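Local coordinates for Sel1 repeat family protein (Pseudomonas aeruginosa, PDB 6LCH) that probably serves as a type VI secretion immunity protein, binding the effector PldB to protect the bacterium that makes it, at residues Tyr143-Lys148 with Gly173-Ile178; Gln191-Val194 with Ser200-Phe203. All coordinates share one frame; numbering follows the deposited sequence.

Interaction 1 (Tyr143-Lys148 with Gly173-Ile178); sequences YIYVAK and GAYYKI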
# COMPACT_ATOMS: atom_id res chain seq x y z
N TYR A 143 3.25 -8.59 -13.87
CA TYR A 143 4.16 -8.45 -14.99
C TYR A 143 5.55 -8.96 -14.66
O TYR A 143 6.22 -9.55 -15.52
CB TYR A 143 4.22 -6.99 -15.42
CG TYR A 143 3.02 -6.55 -16.21
CD1 TYR A 143 2.45 -7.38 -17.16
CD2 TYR A 143 2.45 -5.30 -16.00
CE1 TYR A 143 1.34 -6.98 -17.89
CE2 TYR A 143 1.35 -4.89 -16.72
CZ TYR A 143 0.80 -5.74 -17.66
OH TYR A 143 -0.30 -5.34 -18.38
N ILE A 144 6.03 -8.73 -13.44
CA ILE A 144 7.39 -9.12 -13.10
C ILE A 144 7.51 -10.64 -13.05
O ILE A 144 8.42 -11.22 -13.66
CB ILE A 144 7.82 -8.49 -11.76
CG1 ILE A 144 7.93 -6.97 -11.89
CG2 ILE A 144 9.15 -9.07 -11.29
CD1 ILE A 144 7.92 -6.26 -10.55
N TYR A 145 6.59 -11.31 -12.37
CA TYR A 145 6.73 -12.73 -12.06
C TYR A 145 5.85 -13.63 -12.91
O TYR A 145 6.35 -14.58 -13.52
CB TYR A 145 6.46 -12.96 -10.57
CG TYR A 145 7.35 -12.14 -9.65
CD1 TYR A 145 8.62 -12.58 -9.31
CD2 TYR A 145 6.91 -10.93 -9.12
CE1 TYR A 145 9.44 -11.84 -8.47
CE2 TYR A 145 7.72 -10.19 -8.27
CZ TYR A 145 8.99 -10.65 -7.95
OH TYR A 145 9.80 -9.92 -7.12
N VAL A 146 4.54 -13.37 -12.95
CA VAL A 146 3.62 -14.24 -13.69
C VAL A 146 3.91 -14.11 -15.18
O VAL A 146 4.42 -15.04 -15.81
CB VAL A 146 2.15 -13.90 -13.40
CG1 VAL A 146 1.24 -14.83 -14.19
CG2 VAL A 146 1.87 -14.02 -11.91
N ALA A 147 3.57 -12.95 -15.75
CA ALA A 147 4.00 -12.65 -17.09
C ALA A 147 5.51 -12.47 -17.12
O ALA A 147 6.14 -12.21 -16.09
CB ALA A 147 3.30 -11.38 -17.61
N LYS A 148 6.09 -12.62 -18.30
CA LYS A 148 7.52 -12.35 -18.46
C LYS A 148 7.77 -10.92 -18.91
O LYS A 148 8.69 -10.65 -19.69
CB LYS A 148 8.14 -13.35 -19.43
CG LYS A 148 8.11 -14.79 -18.92
CD LYS A 148 8.26 -14.86 -17.41
CE LYS A 148 8.44 -16.29 -16.92
NZ LYS A 148 7.44 -17.21 -17.54
N GLY A 173 12.32 -3.87 -3.03
CA GLY A 173 13.27 -4.64 -2.24
C GLY A 173 13.17 -6.13 -2.53
O GLY A 173 14.18 -6.79 -2.76
N ALA A 174 11.95 -6.66 -2.54
CA ALA A 174 11.75 -8.06 -2.89
C ALA A 174 12.34 -8.37 -4.26
O ALA A 174 13.03 -9.38 -4.43
CB ALA A 174 10.26 -8.41 -2.86
N TYR A 175 12.09 -7.51 -5.24
CA TYR A 175 12.61 -7.75 -6.58
C TYR A 175 14.13 -7.83 -6.58
O TYR A 175 14.71 -8.79 -7.10
CB TYR A 175 12.14 -6.65 -7.54
CG TYR A 175 12.83 -6.72 -8.88
CD1 TYR A 175 12.41 -7.63 -9.84
CD2 TYR A 175 13.90 -5.90 -9.18
CE1 TYR A 175 13.03 -7.71 -11.07
CE2 TYR A 175 14.53 -5.97 -10.41
CZ TYR A 175 14.10 -6.88 -11.34
OH TYR A 175 14.72 -6.96 -12.57
N TYR A 176 14.79 -6.83 -5.99
CA TYR A 176 16.25 -6.80 -6.02
C TYR A 176 16.84 -7.95 -5.23
O TYR A 176 17.85 -8.54 -5.64
CB TYR A 176 16.75 -5.46 -5.48
CG TYR A 176 16.77 -4.42 -6.56
CD1 TYR A 176 17.70 -4.48 -7.58
CD2 TYR A 176 15.85 -3.38 -6.57
CE1 TYR A 176 17.72 -3.54 -8.58
CE2 TYR A 176 15.86 -2.43 -7.57
CZ TYR A 176 16.80 -2.52 -8.57
OH TYR A 176 16.84 -1.58 -9.57
N LYS A 177 16.23 -8.29 -4.09
CA LYS A 177 16.72 -9.41 -3.30
C LYS A 177 16.59 -10.72 -4.05
O LYS A 177 17.52 -11.54 -4.07
CB LYS A 177 15.95 -9.48 -1.98
CG LYS A 177 16.31 -10.68 -1.12
CD LYS A 177 15.48 -10.74 0.14
CE LYS A 177 14.05 -11.15 -0.16
NZ LYS A 177 13.29 -11.44 1.08
N ILE A 178 15.45 -10.94 -4.70
CA ILE A 178 15.08 -12.25 -5.21
C ILE A 178 15.42 -12.42 -6.69
O ILE A 178 15.97 -13.45 -7.09
CB ILE A 178 13.57 -12.49 -4.95
CG1 ILE A 178 13.33 -12.59 -3.44
CG2 ILE A 178 13.09 -13.73 -5.62
CD1 ILE A 178 12.00 -12.05 -3.00
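The apolar part of this contact rests on I144 and Y175. The methyl CG2 of I144 approaches CD1 of the Y175 ring to 3.8 Å, reaching the ring obliquely, with CE1 of Y175 slightly farther from the methyl at 4.1 Å. With CG anti to the backbone N (chi1 171°), the Y175 side chain stands out from its helix and brings CD1 and CE1 to the I144 methyl. The same CG2 also sits over the centre of the neighbouring Y145 ring, 3.5 Å above its plane, so one methyl group bridges two tyrosines.

The second kind of contact is made by the phenol end of Y145. Its OH meets the backbone of the facing helix, 3.6 Å from CA of Y175, and lies 4.0 Å from CB of Y175, near the plane of that ring at its edge. These are van der Waals contacts, without a direct hydrogen bond between the segments.

Helix 150-162 runs next to the contact and supplies L154, which touches both I144 and Y175. On the other helix A174 also meets Y190 of helix 183-195, so helix 166-178 is packed between successive helices of the Sel1 repeat array.

Interaction 2 (Gln191-Val194 with Ser200-Phe203); sequences QVSV and SAAF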
# COMPACT_ATOMS: atom_id res chain seq x y z
N GLN A 191 14.15 -0.21 3.22
CA GLN A 191 14.20 0.90 4.17
C GLN A 191 13.31 2.05 3.72
O GLN A 191 12.56 2.62 4.52
CB GLN A 191 15.65 1.38 4.35
CG GLN A 191 15.83 2.23 5.60
CD GLN A 191 17.14 3.00 5.61
OE1 GLN A 191 17.73 3.26 4.57
NE2 GLN A 191 17.61 3.35 6.80
N VAL A 192 13.37 2.40 2.43
CA VAL A 192 12.48 3.43 1.89
C VAL A 192 11.03 3.06 2.16
O VAL A 192 10.20 3.92 2.50
CB VAL A 192 12.75 3.64 0.39
CG1 VAL A 192 11.60 4.40 -0.26
CG2 VAL A 192 14.06 4.37 0.18
N SER A 193 10.70 1.78 2.01
CA SER A 193 9.36 1.30 2.32
C SER A 193 8.99 1.61 3.76
O SER A 193 7.86 2.05 4.04
CB SER A 193 9.27 -0.20 2.04
OG SER A 193 7.96 -0.69 2.26
N VAL A 194 9.92 1.40 4.70
CA VAL A 194 9.66 1.70 6.10
C VAL A 194 9.35 3.18 6.28
O VAL A 194 8.36 3.55 6.92
CB VAL A 194 10.84 1.26 6.98
CG1 VAL A 194 10.58 1.61 8.43
CG2 VAL A 194 11.10 -0.22 6.81
N SER A 200 5.32 -4.34 6.65
CA SER A 200 6.02 -5.58 6.34
C SER A 200 7.52 -5.36 6.20
O SER A 200 8.31 -6.25 6.54
CB SER A 200 5.45 -6.20 5.07
OG SER A 200 5.85 -7.55 4.94
N ALA A 201 7.94 -4.18 5.71
CA ALA A 201 9.37 -3.92 5.57
C ALA A 201 10.03 -3.67 6.91
O ALA A 201 11.19 -4.03 7.11
CB ALA A 201 9.60 -2.73 4.63
N ALA A 202 9.31 -3.04 7.85
CA ALA A 202 9.86 -2.84 9.18
C ALA A 202 10.08 -4.17 9.89
O ALA A 202 11.12 -4.39 10.52
CB ALA A 202 8.94 -1.93 10.00
N PHE A 203 9.10 -5.07 9.79
CA PHE A 203 9.29 -6.40 10.36
C PHE A 203 10.42 -7.14 9.65
O PHE A 203 11.20 -7.84 10.29
CB PHE A 203 8.00 -7.21 10.27
CG PHE A 203 8.09 -8.54 10.95
CD1 PHE A 203 7.92 -8.64 12.32
CD2 PHE A 203 8.35 -9.69 10.23
CE1 PHE A 203 8.01 -9.86 12.95
CE2 PHE A 203 8.44 -10.92 10.85
CZ PHE A 203 8.27 -11.00 12.22
O HOH W 1 6.43 -2.64 3.93
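V194 lays its methyl CG2 over one face of the peptide group joining A201 and A202, 3.6 Å from C of A201 and 3.5 Å from N of A202. Two flat side chains at the margins turn to other partners: the amide of Q191 gives a hydrogen bond from NE2 to the carbonyl of Y253, and the ring of F203 meets that of Y235 with the planes at about 60°.

Beside the peptide, V194 divides its branches between the two alanines. CG2 touches CB of A201 at 3.6 Å, whereas CG1, anti to the backbone N (chi1 178°), extends to CB of A202 at 4.2 Å. The small alanine side chains let the backbones come close, the CA atoms of V194 and A202 being 5.5 Å apart. Such tight contact between successive helices joined by a short turn suits the helical-repeat architecture of Sel1 proteins, a branch of the TPR clan.

S193 adds a polar margin. Its OG lies 3.5 Å from CB of A201, yet it is also a buried hydroxyl with two partners, bonding to the carbonyl of A166 and accepting a hydrogen bond from a water. The water oxygen in turn accepts a hydrogen bond from backbone N of A201, 2.8 Å away, linking the two helices near the start of helix 199-208. I234 of helix 225-240 touches both V194 and A202.

Interactions 1 and 2 follow one another along the chain, the first closing before the second opens. Their centres are 18 Å apart and their nearest atoms about 7 Å apart, so they do not touch. They share no helix: interaction 1 joins helices 133-146 and 166-178, while interaction 2 joins 183-195 and 199-208. Helices 166-178 and 183-195, consecutive in the chain and both within the Sel1 range 166-198, connect them. S193 touches S169 and Y170 of helix 166-178. The partly buried 143-148/173-178 contact and the buried 191-194/200-203 contact thus belong to one continuous all-helical stack, consistent with a Sel1 repeat scaffold for protein binding.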